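Local coordinates for protein acyl-coenzyme A oxidase (Caenorhabditis elegans, PDB 5K3J) that catalyses the FAD-dependent first step of peroxisomal beta-oxidation, desaturating the five-carbon omega side chain of ascaroside-CoA pheromone precursors with oxygen as electron acceptor, at residues L15-M20 with E329-D334; K59-L64 with V70-R75; T74-I79 with R101-Y106. All blocks are in the same frame, centred on the assembly; numbering follows the deposited sequence.

Contact 1: L15-M20 with E329-D334; sequences LEERRM and EVKVLD. With FAD (flavin-adenine dinucleotide), chain G.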
loop_
_atom_site.group_PDB
_atom_site.type_symbol
_atom_site.label_atom_id
_atom_site.label_comp_id
_atom_site.label_asym_id
_atom_site.label_seq_id
_atom_site.Cartn_x
_atom_site.Cartn_y
_atom_site.Cartn_z
ATOM N N LEU A 15 -11.851 15.783 -24.129
ATOM C CA LEU A 15 -11.837 17.054 -24.842
ATOM C C LEU A 15 -12.772 18.065 -24.190
ATOM O O LEU A 15 -12.447 19.248 -24.091
ATOM C CB LEU A 15 -12.225 16.860 -26.309
ATOM C CG LEU A 15 -12.203 18.139 -27.149
ATOM C CD1 LEU A 15 -10.822 18.770 -27.122
ATOM C CD2 LEU A 15 -12.649 17.872 -28.583
ATOM N N GLU A 16 -13.930 17.590 -23.740
ATOM C CA GLU A 16 -14.931 18.467 -23.148
ATOM C C GLU A 16 -14.559 18.819 -21.712
ATOM O O GLU A 16 -15.057 19.796 -21.157
ATOM C CB GLU A 16 -16.321 17.823 -23.203
ATOM C CG GLU A 16 -16.559 16.722 -22.184
ATOM C CD GLU A 16 -17.990 16.212 -22.205
ATOM O OE1 GLU A 16 -18.754 16.613 -23.110
ATOM O OE2 GLU A 16 -18.353 15.410 -21.316
ATOM N N GLU A 17 -13.676 18.019 -21.121
ATOM C CA GLU A 17 -13.146 18.292 -19.790
ATOM C C GLU A 17 -12.075 19.378 -19.844
ATOM O O GLU A 17 -11.922 20.162 -18.908
ATOM C CB GLU A 17 -12.570 17.018 -19.168
ATOM C CG GLU A 17 -13.614 15.989 -18.765
ATOM C CD GLU A 17 -14.390 16.387 -17.524
ATOM O OE1 GLU A 17 -13.907 17.256 -16.766
ATOM O OE2 GLU A 17 -15.485 15.827 -17.306
ATOM N N ARG A 18 -11.339 19.419 -20.951
ATOM C CA ARG A 18 -10.242 20.365 -21.116
ATOM C C ARG A 18 -10.729 21.700 -21.662
ATOM O O ARG A 18 -10.057 22.722 -21.521
ATOM C CB ARG A 18 -9.171 19.772 -22.033
ATOM C CG ARG A 18 -8.431 18.603 -21.412
ATOM C CD ARG A 18 -7.615 17.833 -22.440
ATOM N NE ARG A 18 -6.863 16.752 -21.807
ATOM C CZ ARG A 18 -6.206 15.805 -22.469
ATOM N NH1 ARG A 18 -6.205 15.789 -23.797
ATOM N NH2 ARG A 18 -5.549 14.866 -21.799
ATOM N N ARG A 19 -11.905 21.688 -22.279
ATOM C CA ARG A 19 -12.531 22.914 -22.757
ATOM C C ARG A 19 -13.003 23.744 -21.562
ATOM O O ARG A 19 -13.304 24.930 -21.693
ATOM C CB ARG A 19 -13.703 22.596 -23.689
ATOM C CG ARG A 19 -13.795 23.481 -24.923
ATOM C CD ARG A 19 -13.016 22.898 -26.093
ATOM N NE ARG A 19 -11.753 23.591 -26.327
ATOM C CZ ARG A 19 -11.067 23.515 -27.462
ATOM N NH1 ARG A 19 -9.924 24.173 -27.600
ATOM N NH2 ARG A 19 -11.530 22.779 -28.467
ATOM N N MET A 20 -13.051 23.105 -20.394
ATOM C CA MET A 20 -13.501 23.746 -19.163
ATOM C C MET A 20 -12.353 24.413 -18.408
ATOM O O MET A 20 -12.527 24.843 -17.268
ATOM C CB MET A 20 -14.179 22.728 -18.241
ATOM C CG MET A 20 -15.269 21.899 -18.902
ATOM S SD MET A 20 -16.031 20.689 -17.797
ATOM C CE MET A 20 -17.213 21.704 -16.915
ATOM N N GLU A 329 -24.933 6.758 -18.668
ATOM C CA GLU A 329 -24.294 6.738 -17.355
ATOM C C GLU A 329 -23.460 7.996 -17.125
ATOM O O GLU A 329 -22.991 8.621 -18.076
ATOM C CB GLU A 329 -23.419 5.493 -17.203
ATOM C CG GLU A 329 -24.199 4.189 -17.144
ATOM C CD GLU A 329 -23.302 2.969 -17.226
ATOM O OE1 GLU A 329 -22.670 2.766 -18.285
ATOM O OE2 GLU A 329 -23.229 2.215 -16.234
ATOM N N VAL A 330 -23.278 8.364 -15.860
ATOM C CA VAL A 330 -22.496 9.546 -15.516
ATOM C C VAL A 330 -21.013 9.217 -15.349
ATOM O O VAL A 330 -20.652 8.108 -14.954
ATOM C CB VAL A 330 -23.027 10.207 -14.212
ATOM C CG1 VAL A 330 -22.743 9.329 -12.994
ATOM C CG2 VAL A 330 -22.430 11.592 -14.019
ATOM N N LYS A 331 -20.158 10.184 -15.670
ATOM C CA LYS A 331 -18.734 10.078 -15.372
ATOM C C LYS A 331 -18.534 9.935 -13.861
ATOM O O LYS A 331 -19.141 10.666 -13.078
ATOM C CB LYS A 331 -17.979 11.301 -15.896
ATOM C CG LYS A 331 -18.046 11.493 -17.411
ATOM C CD LYS A 331 -17.244 12.715 -17.841
ATOM C CE LYS A 331 -17.279 12.924 -19.344
ATOM N NZ LYS A 331 -16.392 14.048 -19.746
ATOM N N VAL A 332 -17.685 8.993 -13.456
ATOM C CA VAL A 332 -17.502 8.689 -12.038
ATOM C C VAL A 332 -16.833 9.835 -11.292
ATOM O O VAL A 332 -16.914 9.918 -10.069
ATOM C CB VAL A 332 -16.673 7.406 -11.835
ATOM C CG1 VAL A 332 -17.482 6.182 -12.242
ATOM C CG2 VAL A 332 -15.370 7.488 -12.613
ATOM N N LEU A 333 -16.184 10.726 -12.035
ATOM C CA LEU A 333 -15.559 11.897 -11.439
ATOM C C LEU A 333 -16.609 12.860 -10.886
ATOM O O LEU A 333 -16.299 13.730 -10.079
ATOM C CB LEU A 333 -14.664 12.608 -12.463
ATOM C CG LEU A 333 -13.857 13.826 -11.998
ATOM C CD1 LEU A 333 -13.006 13.485 -10.780
ATOM C CD2 LEU A 333 -12.998 14.367 -13.134
ATOM N N ASP A 334 -17.857 12.698 -11.312
ATOM C CA ASP A 334 -18.928 13.581 -10.860
ATOM C C ASP A 334 -19.379 13.249 -9.440
ATOM O O ASP A 334 -19.875 14.116 -8.717
ATOM C CB ASP A 334 -20.120 13.516 -11.817
ATOM C CG ASP A 334 -19.889 14.313 -13.086
ATOM O OD1 ASP A 334 -18.948 15.133 -13.103
ATOM O OD2 ASP A 334 -20.650 14.132 -14.059
HETATM P PA FAD G . -16.250 1.154 -10.737
HETATM O O1A FAD G . -17.705 0.715 -10.564
HETATM O O2A FAD G . -16.011 1.582 -12.155
HETATM O O5B FAD G . -15.938 2.389 -9.744
HETATM C C5B FAD G . -14.695 3.094 -9.897
HETATM C C4B FAD G . -14.789 4.427 -9.096
HETATM O O4B FAD G . -15.933 5.001 -9.338
HETATM C C3B FAD G . -14.770 4.139 -7.591
HETATM O O3B FAD G . -14.075 5.088 -6.952
HETATM C C2B FAD G . -16.266 4.202 -7.168
HETATM O O2B FAD G . -16.380 4.676 -5.750
HETATM C C1B FAD G . -16.768 5.072 -7.966
HETATM N N9A FAD G . -18.145 4.785 -8.226
HETATM C C8A FAD G . -18.633 4.009 -9.211
HETATM N N7A FAD G . -19.986 4.005 -9.105
HETATM C C5A FAD G . -20.329 4.791 -8.042
HETATM C C6A FAD G . -21.562 5.129 -7.497
HETATM N N6A FAD G . -22.916 4.813 -7.804
HETATM N N1A FAD G . -21.623 5.931 -6.434
HETATM C C2A FAD G . -20.477 6.422 -5.882
HETATM N N3A FAD G . -19.269 6.092 -6.415
HETATM C C4A FAD G . -19.204 5.273 -7.500
HETATM N N1 FAD G . -15.425 -9.834 -11.463
HETATM C C2 FAD G . -16.099 -11.083 -11.806
HETATM O O2 FAD G . -17.184 -11.056 -12.347
HETATM N N3 FAD G . -15.468 -12.370 -11.497
HETATM C C4 FAD G . -14.205 -12.404 -10.866
HETATM O O4 FAD G . -13.669 -13.500 -10.604
HETATM C C4X FAD G . -13.515 -11.132 -10.515
HETATM N N5 FAD G . -12.223 -11.161 -9.870
HETATM C C5X FAD G . -11.549 -9.912 -9.528
HETATM C C6 FAD G . -10.292 -9.944 -8.901
HETATM C C7 FAD G . -9.640 -8.741 -8.569
HETATM C C7M FAD G . -8.292 -9.026 -7.898
HETATM C C8 FAD G . -10.240 -7.512 -8.863
HETATM C C8M FAD G . -9.617 -6.163 -8.546
HETATM C C9 FAD G . -11.501 -7.472 -9.493
HETATM C C9A FAD G . -12.157 -8.671 -9.825
HETATM N N10 FAD G . -13.478 -8.637 -10.482
HETATM C C10 FAD G . -14.140 -9.864 -10.822
HETATM C "C1'" FAD G . -14.124 -7.346 -10.807
HETATM C "C2'" FAD G . -14.687 -6.687 -9.551
HETATM O "O2'" FAD G . -15.697 -7.477 -9.029
HETATM C "C3'" FAD G . -15.248 -5.348 -9.940
HETATM O "O3'" FAD G . -14.235 -4.581 -10.542
HETATM C "C4'" FAD G . -15.763 -4.627 -8.723
HETATM O "O4'" FAD G . -16.842 -5.349 -8.176
HETATM C "C5'" FAD G . -16.226 -3.246 -9.133
HETATM O "O5'" FAD G . -15.170 -2.603 -9.833
HETATM P P FAD G . -15.506 -1.525 -10.965
HETATM O O1P FAD G . -14.573 -1.744 -12.161
HETATM O O2P FAD G . -16.926 -1.665 -11.410
HETATM O O3P FAD G . -15.294 -0.075 -10.382
#
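Lys331 spans the gap between an FAD-binding loop and helix 12-18, where its ammonium group meets the carboxylates of Glu16 and Glu17. The loop begins at Glu329, whose carboxylate turns instead to the second subunit and is hydrogen-bonded to His154 there. Val330 ties the loop into its own subunit through backbone hydrogen bonds with Gln320 and Gly321. Lys331 then runs out straight: beyond CG every torsion is extended, so the whole length of the chain goes into reaching the helix. NZ lies 2.9 Å from Glu16 OE2 and 3.2 Å from Glu17 OE2, and in both salt bridges the anti lone pair of the oxygen is used. NZ is also hydrogen-bonded to Glu13 O, one turn earlier in the helix. The two glutamates reach the ammonium by different routes, Glu16 with its CG between the backbone N and carbonyl carbon (chi1 76°) and an extended chain, Glu17 with a chain bent at chi2. The result is a salt-bridge network beside the adenosine half of FAD, in the C-alpha1 region of an acyl-CoA oxidase, joining the N-terminal helix to a cofactor loop. One residue on, Val332 rests its CG1 3.5 Å from FAD O4B, the ring oxygen of the adenosine ribose. Leu333 follows, its side chain packing on Ser315 of helix 287-315 and Ala601 of helix 601-606. Asp334 OD1 stands 5.5 Å from Glu17 OE2, like charges that Arg598 probably reconciles, since it forms salt bridges to both.

Contact 2: K59-L64 with V70-R75; sequences KPYPFL and VTEGTR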
loop_
_atom_site.group_PDB
_atom_site.type_symbol
_atom_site.label_atom_id
_atom_site.label_comp_id
_atom_site.label_asym_id
_atom_site.label_seq_id
_atom_site.Cartn_x
_atom_site.Cartn_y
_atom_site.Cartn_z
ATOM N N LYS A 59 9.410 -2.803 -24.480
ATOM C CA LYS A 59 8.030 -3.263 -24.487
ATOM C C LYS A 59 7.402 -2.801 -23.180
ATOM O O LYS A 59 8.127 -2.373 -22.281
ATOM C CB LYS A 59 7.942 -4.785 -24.653
ATOM C CG LYS A 59 8.786 -5.612 -23.707
ATOM C CD LYS A 59 8.423 -7.081 -23.902
ATOM C CE LYS A 59 9.528 -8.041 -23.502
ATOM N NZ LYS A 59 9.089 -9.448 -23.721
ATOM N N PRO A 60 6.059 -2.848 -23.077
ATOM C CA PRO A 60 5.373 -2.477 -21.835
ATOM C C PRO A 60 6.026 -3.041 -20.575
ATOM O O PRO A 60 5.979 -4.249 -20.329
ATOM C CB PRO A 60 3.976 -3.066 -22.030
ATOM C CG PRO A 60 3.743 -2.926 -23.491
ATOM C CD PRO A 60 5.091 -3.096 -24.164
ATOM N N TYR A 61 6.620 -2.147 -19.787
ATOM C CA TYR A 61 7.402 -2.513 -18.602
ATOM C C TYR A 61 6.777 -3.554 -17.658
ATOM O O TYR A 61 7.508 -4.361 -17.087
ATOM C CB TYR A 61 7.741 -1.252 -17.790
ATOM C CG TYR A 61 8.995 -0.542 -18.248
ATOM C CD1 TYR A 61 9.640 -0.920 -19.415
ATOM C CD2 TYR A 61 9.539 0.497 -17.507
ATOM C CE1 TYR A 61 10.789 -0.276 -19.837
ATOM C CE2 TYR A 61 10.691 1.148 -17.920
ATOM C CZ TYR A 61 11.311 0.756 -19.087
ATOM O OH TYR A 61 12.455 1.399 -19.499
ATOM N N PRO A 62 5.446 -3.529 -17.459
ATOM C CA PRO A 62 4.881 -4.609 -16.641
ATOM C C PRO A 62 5.151 -6.018 -17.176
ATOM O O PRO A 62 5.207 -6.951 -16.377
ATOM C CB PRO A 62 3.385 -4.310 -16.670
ATOM C CG PRO A 62 3.321 -2.845 -16.785
ATOM C CD PRO A 62 4.462 -2.451 -17.676
ATOM N N PHE A 63 5.333 -6.168 -18.486
ATOM C CA PHE A 63 5.518 -7.492 -19.080
ATOM C C PHE A 63 6.897 -8.091 -18.789
ATOM O O PHE A 63 7.142 -9.267 -19.063
ATOM C CB PHE A 63 5.314 -7.442 -20.599
ATOM C CG PHE A 63 3.930 -7.026 -21.023
ATOM C CD1 PHE A 63 2.895 -6.938 -20.106
ATOM C CD2 PHE A 63 3.666 -6.733 -22.348
ATOM C CE1 PHE A 63 1.626 -6.555 -20.503
ATOM C CE2 PHE A 63 2.402 -6.350 -22.750
ATOM C CZ PHE A 63 1.379 -6.259 -21.823
ATOM N N LEU A 64 7.791 -7.286 -18.225
ATOM C CA LEU A 64 9.192 -7.677 -18.084
ATOM C C LEU A 64 9.478 -8.482 -16.823
ATOM O O LEU A 64 8.994 -8.154 -15.736
ATOM C CB LEU A 64 10.078 -6.433 -18.101
ATOM C CG LEU A 64 10.107 -5.684 -19.429
ATOM C CD1 LEU A 64 10.781 -4.331 -19.250
ATOM C CD2 LEU A 64 10.822 -6.523 -20.476
ATOM N N VAL A 70 16.363 -5.358 -15.156
ATOM C CA VAL A 70 17.743 -4.923 -14.950
ATOM C C VAL A 70 18.407 -4.635 -16.290
ATOM O O VAL A 70 19.063 -3.604 -16.465
ATOM C CB VAL A 70 18.570 -5.978 -14.191
ATOM C CG1 VAL A 70 20.016 -5.524 -14.068
ATOM C CG2 VAL A 70 17.977 -6.235 -12.823
ATOM N N THR A 71 18.223 -5.559 -17.229
ATOM C CA THR A 71 18.736 -5.413 -18.584
ATOM C C THR A 71 18.250 -4.126 -19.238
ATOM O O THR A 71 19.025 -3.394 -19.850
ATOM C CB THR A 71 18.317 -6.604 -19.475
ATOM O OG1 THR A 71 18.875 -7.819 -18.954
ATOM C CG2 THR A 71 18.806 -6.401 -20.901
ATOM N N GLU A 72 16.963 -3.847 -19.085
ATOM C CA GLU A 72 16.341 -2.711 -19.754
ATOM C C GLU A 72 16.759 -1.374 -19.153
ATOM O O GLU A 72 16.911 -0.384 -19.870
ATOM C CB GLU A 72 14.817 -2.856 -19.719
ATOM C CG GLU A 72 14.034 -1.646 -20.199
ATOM C CD GLU A 72 14.164 -1.370 -21.693
ATOM O OE1 GLU A 72 14.934 -2.060 -22.395
ATOM O OE2 GLU A 72 13.476 -0.444 -22.169
ATOM N N GLY A 73 16.941 -1.345 -17.838
ATOM C CA GLY A 73 17.451 -0.160 -17.178
ATOM C C GLY A 73 18.879 0.101 -17.619
ATOM O O GLY A 73 19.305 1.245 -17.736
ATOM N N THR A 74 19.612 -0.977 -17.877
ATOM C CA THR A 74 21.004 -0.893 -18.315
ATOM C C THR A 74 21.096 -0.543 -19.802
ATOM O O THR A 74 21.963 0.240 -20.212
ATOM C CB THR A 74 21.748 -2.214 -18.049
ATOM O OG1 THR A 74 21.932 -2.381 -16.639
ATOM C CG2 THR A 74 23.102 -2.220 -18.724
ATOM N N ARG A 75 20.204 -1.127 -20.602
ATOM C CA ARG A 75 20.111 -0.792 -22.019
ATOM C C ARG A 75 19.829 0.699 -22.178
ATOM O O ARG A 75 20.556 1.405 -22.878
ATOM C CB ARG A 75 19.016 -1.606 -22.719
ATOM C CG ARG A 75 18.874 -1.285 -24.210
ATOM C CD ARG A 75 17.648 -1.938 -24.827
ATOM N NE ARG A 75 16.426 -1.191 -24.551
ATOM C CZ ARG A 75 16.022 -0.145 -25.261
ATOM N NH1 ARG A 75 16.746 0.287 -26.285
ATOM N NH2 ARG A 75 14.893 0.472 -24.950
#
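Polar contact across the two segments rests on Tyr61 and Glu72. The phenol ring presents its edge to the carboxylate, with OE2 of Glu72 lying in the ring plane and the two planes 85° apart. Tyr61 OH is 3.4 Å from Glu72 OE2, a weak hydrogen bond at best.

Far stronger is the ionic pairing within helix 66-82. Arg75, one turn further on, takes hold of Glu72 side-on: NE lies 2.8 Å from OE1 and NH2 3.3 Å from OE2, with N-H...O angles of 177° and 168°. Both oxygens lie close to the guanidinium plane and are met on their syn sides. Glu72 is set up for this by CG lying anti to its backbone N and by a bend at chi2. Outside the pair, OE2 also accepts from Ile58 N, while Arg75 NH1 donates to Glu54 O, so the loop leading into residues 59-64 is stitched to the same ion pair.

Apolar contact comes from the aliphatic part of the glutamate. Its CG approaches Tyr61 CE1 to 3.5 Å, and its CB meets Leu64 CD1 at 4.3 Å. Together these contacts fold the loop and its short 3-10 turn at 61-63 back on the helix it precedes, within the N-terminal helical region of the oxidase.

A buried carboxylate held by an arginine and a backbone N-H is likely to remain ionised; the weak approach of the tyrosine hydroxyl probably adds little.

Contact 3: T74-I79 with R101-Y106; sequences TRKISI and REVIGY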
loop_
_atom_site.group_PDB
_atom_site.type_symbol
_atom_site.label_atom_id
_atom_site.label_comp_id
_atom_site.label_asym_id
_atom_site.label_seq_id
_atom_site.Cartn_x
_atom_site.Cartn_y
_atom_site.Cartn_z
ATOM N N THR A 74 19.612 -0.977 -17.877
ATOM C CA THR A 74 21.004 -0.893 -18.315
ATOM C C THR A 74 21.096 -0.543 -19.802
ATOM O O THR A 74 21.963 0.240 -20.212
ATOM C CB THR A 74 21.748 -2.214 -18.049
ATOM O OG1 THR A 74 21.932 -2.381 -16.639
ATOM C CG2 THR A 74 23.102 -2.220 -18.724
ATOM N N ARG A 75 20.204 -1.127 -20.602
ATOM C CA ARG A 75 20.111 -0.792 -22.019
ATOM C C ARG A 75 19.829 0.699 -22.178
ATOM O O ARG A 75 20.556 1.405 -22.878
ATOM C CB ARG A 75 19.016 -1.606 -22.719
ATOM C CG ARG A 75 18.874 -1.285 -24.210
ATOM C CD ARG A 75 17.648 -1.938 -24.827
ATOM N NE ARG A 75 16.426 -1.191 -24.551
ATOM C CZ ARG A 75 16.022 -0.145 -25.261
ATOM N NH1 ARG A 75 16.746 0.287 -26.285
ATOM N NH2 ARG A 75 14.893 0.472 -24.950
ATOM N N LYS A 76 18.790 1.176 -21.496
ATOM C CA LYS A 76 18.302 2.533 -21.685
ATOM C C LYS A 76 19.258 3.580 -21.113
ATOM O O LYS A 76 19.348 4.685 -21.642
ATOM C CB LYS A 76 16.916 2.679 -21.060
ATOM C CG LYS A 76 16.046 3.724 -21.744
ATOM C CD LYS A 76 15.395 3.172 -23.006
ATOM C CE LYS A 76 14.048 2.527 -22.725
ATOM N NZ LYS A 76 13.085 3.549 -22.252
ATOM N N ILE A 77 19.981 3.237 -20.047
ATOM C CA ILE A 77 20.885 4.195 -19.400
ATOM C C ILE A 77 22.177 4.382 -20.201
ATOM O O ILE A 77 22.796 5.449 -20.157
ATOM C CB ILE A 77 21.238 3.767 -17.949
ATOM C CG1 ILE A 77 21.694 4.969 -17.118
ATOM C CG2 ILE A 77 22.290 2.675 -17.938
ATOM C CD1 ILE A 77 20.679 6.094 -17.076
ATOM N N SER A 78 22.573 3.352 -20.944
ATOM C CA SER A 78 23.780 3.432 -21.753
ATOM C C SER A 78 23.501 4.203 -23.031
ATOM O O SER A 78 24.360 4.927 -23.529
ATOM C CB SER A 78 24.313 2.034 -22.081
ATOM O OG SER A 78 23.479 1.372 -23.017
ATOM N N ILE A 79 22.295 4.040 -23.564
ATOM C CA ILE A 79 21.875 4.796 -24.737
ATOM C C ILE A 79 21.662 6.260 -24.362
ATOM O O ILE A 79 22.146 7.166 -25.045
ATOM C CB ILE A 79 20.577 4.237 -25.349
ATOM C CG1 ILE A 79 20.750 2.768 -25.726
ATOM C CG2 ILE A 79 20.177 5.050 -26.567
ATOM C CD1 ILE A 79 19.478 2.114 -26.196
ATOM N N ARG A 101 13.549 10.555 -15.328
ATOM C CA ARG A 101 12.213 10.183 -14.867
ATOM C C ARG A 101 11.318 9.825 -16.046
ATOM O O ARG A 101 10.412 9.005 -15.917
ATOM C CB ARG A 101 11.561 11.307 -14.058
ATOM C CG ARG A 101 12.026 11.431 -12.612
ATOM C CD ARG A 101 11.336 12.612 -11.939
ATOM N NE ARG A 101 11.798 12.852 -10.575
ATOM C CZ ARG A 101 11.793 14.049 -9.999
ATOM N NH1 ARG A 101 11.365 15.104 -10.682
ATOM N NH2 ARG A 101 12.224 14.200 -8.753
ATOM N N GLU A 102 11.573 10.446 -17.194
ATOM C CA GLU A 102 10.781 10.173 -18.383
ATOM C C GLU A 102 11.321 8.998 -19.178
ATOM O O GLU A 102 10.613 8.018 -19.391
ATOM C CB GLU A 102 10.704 11.403 -19.287
ATOM C CG GLU A 102 10.030 11.106 -20.621
ATOM C CD GLU A 102 9.703 12.362 -21.406
ATOM O OE1 GLU A 102 10.270 12.548 -22.505
ATOM O OE2 GLU A 102 8.869 13.163 -20.931
ATOM N N VAL A 103 12.568 9.099 -19.625
ATOM C CA VAL A 103 13.161 8.054 -20.458
ATOM C C VAL A 103 13.342 6.750 -19.682
ATOM O O VAL A 103 12.798 5.712 -20.063
ATOM C CB VAL A 103 14.522 8.481 -21.028
ATOM C CG1 VAL A 103 15.134 7.351 -21.838
ATOM C CG2 VAL A 103 14.363 9.720 -21.882
ATOM N N ILE A 104 14.097 6.799 -18.589
ATOM C CA ILE A 104 14.342 5.592 -17.801
ATOM C C ILE A 104 13.118 5.161 -16.994
ATOM O O ILE A 104 12.585 4.067 -17.189
ATOM C CB ILE A 104 15.533 5.774 -16.836
ATOM C CG1 ILE A 104 16.783 6.231 -17.595
ATOM C CG2 ILE A 104 15.832 4.473 -16.109
ATOM C CD1 ILE A 104 17.370 5.184 -18.533
ATOM N N GLY A 105 12.680 6.018 -16.081
ATOM C CA GLY A 105 11.560 5.688 -15.223
ATOM C C GLY A 105 11.971 5.606 -13.768
ATOM O O GLY A 105 13.057 6.053 -13.385
ATOM N N TYR A 106 11.106 5.014 -12.956
ATOM C CA TYR A 106 11.317 4.991 -11.520
ATOM C C TYR A 106 11.861 3.658 -11.014
ATOM O O TYR A 106 12.345 3.578 -9.887
ATOM C CB TYR A 106 10.013 5.303 -10.797
ATOM C CG TYR A 106 9.273 6.521 -11.297
ATOM C CD1 TYR A 106 9.949 7.658 -11.730
ATOM C CD2 TYR A 106 7.886 6.533 -11.329
ATOM C CE1 TYR A 106 9.256 8.770 -12.182
ATOM C CE2 TYR A 106 7.192 7.633 -11.776
ATOM C CZ TYR A 106 7.881 8.750 -12.200
ATOM O OH TYR A 106 7.201 9.858 -12.650
#
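Ile104 lays its CD1 methyl against helix 66-82 at Lys76, 3.6 Å from both the carbonyl carbon and CB of that residue. This is the packing of one helix against the C-terminal end of another, helix 93-103, in the N-terminal all-helical domain of the acyl-CoA oxidase fold; the side chain of Ile104 is about 9 Å from the bound ascaroside-CoA. Lys76 works in two ways. Its CG covers Val103 CG1 at 3.7 Å, and its chain, bent at chi2, chi3 and chi4, curls round so that NZ donates to Val103 O at 3.1 Å, from above the carbonyl plane. The same ammonium is hydrogen-bonded to Leu55 O and salt-bridged to Asp57, and Val103 O also accepts from Arg616 NH2, so Val103 O is shared between a lysine and an arginine. A leucine in place of Lys76 would probably leave Asp57 without this charged partner and Val103 O with one donor fewer. Beside the lysine, Ile77 has CG1 anti to the backbone N (chi1 -158°), which carries its CD1 to 3.7 Å from CD1 of Ile104.

In the fold
All three contacts are largely buried, but contact 1 lies farthest out, about 31 Å from the chain centre, and includes an exposed glutamate. It alone joins sequence-distant regions, the N-terminal helix with the cofactor loop, and it does so mainly by charge. Contacts 2 and 3 are neighbours, with centres about 9 Å apart, and both use helix 66-82, sharing Thr74 and Arg75. Contact 2 mixes a carboxylate with aromatic and aliphatic cover, whereas contact 3 is mainly aliphatic with one lysine bond. They meet at Tyr61, whose OH packs 3.5 Å from Ile104 O. Contact 1 stands apart, about 34 Å from either by centres, yet all three touch the second subunit.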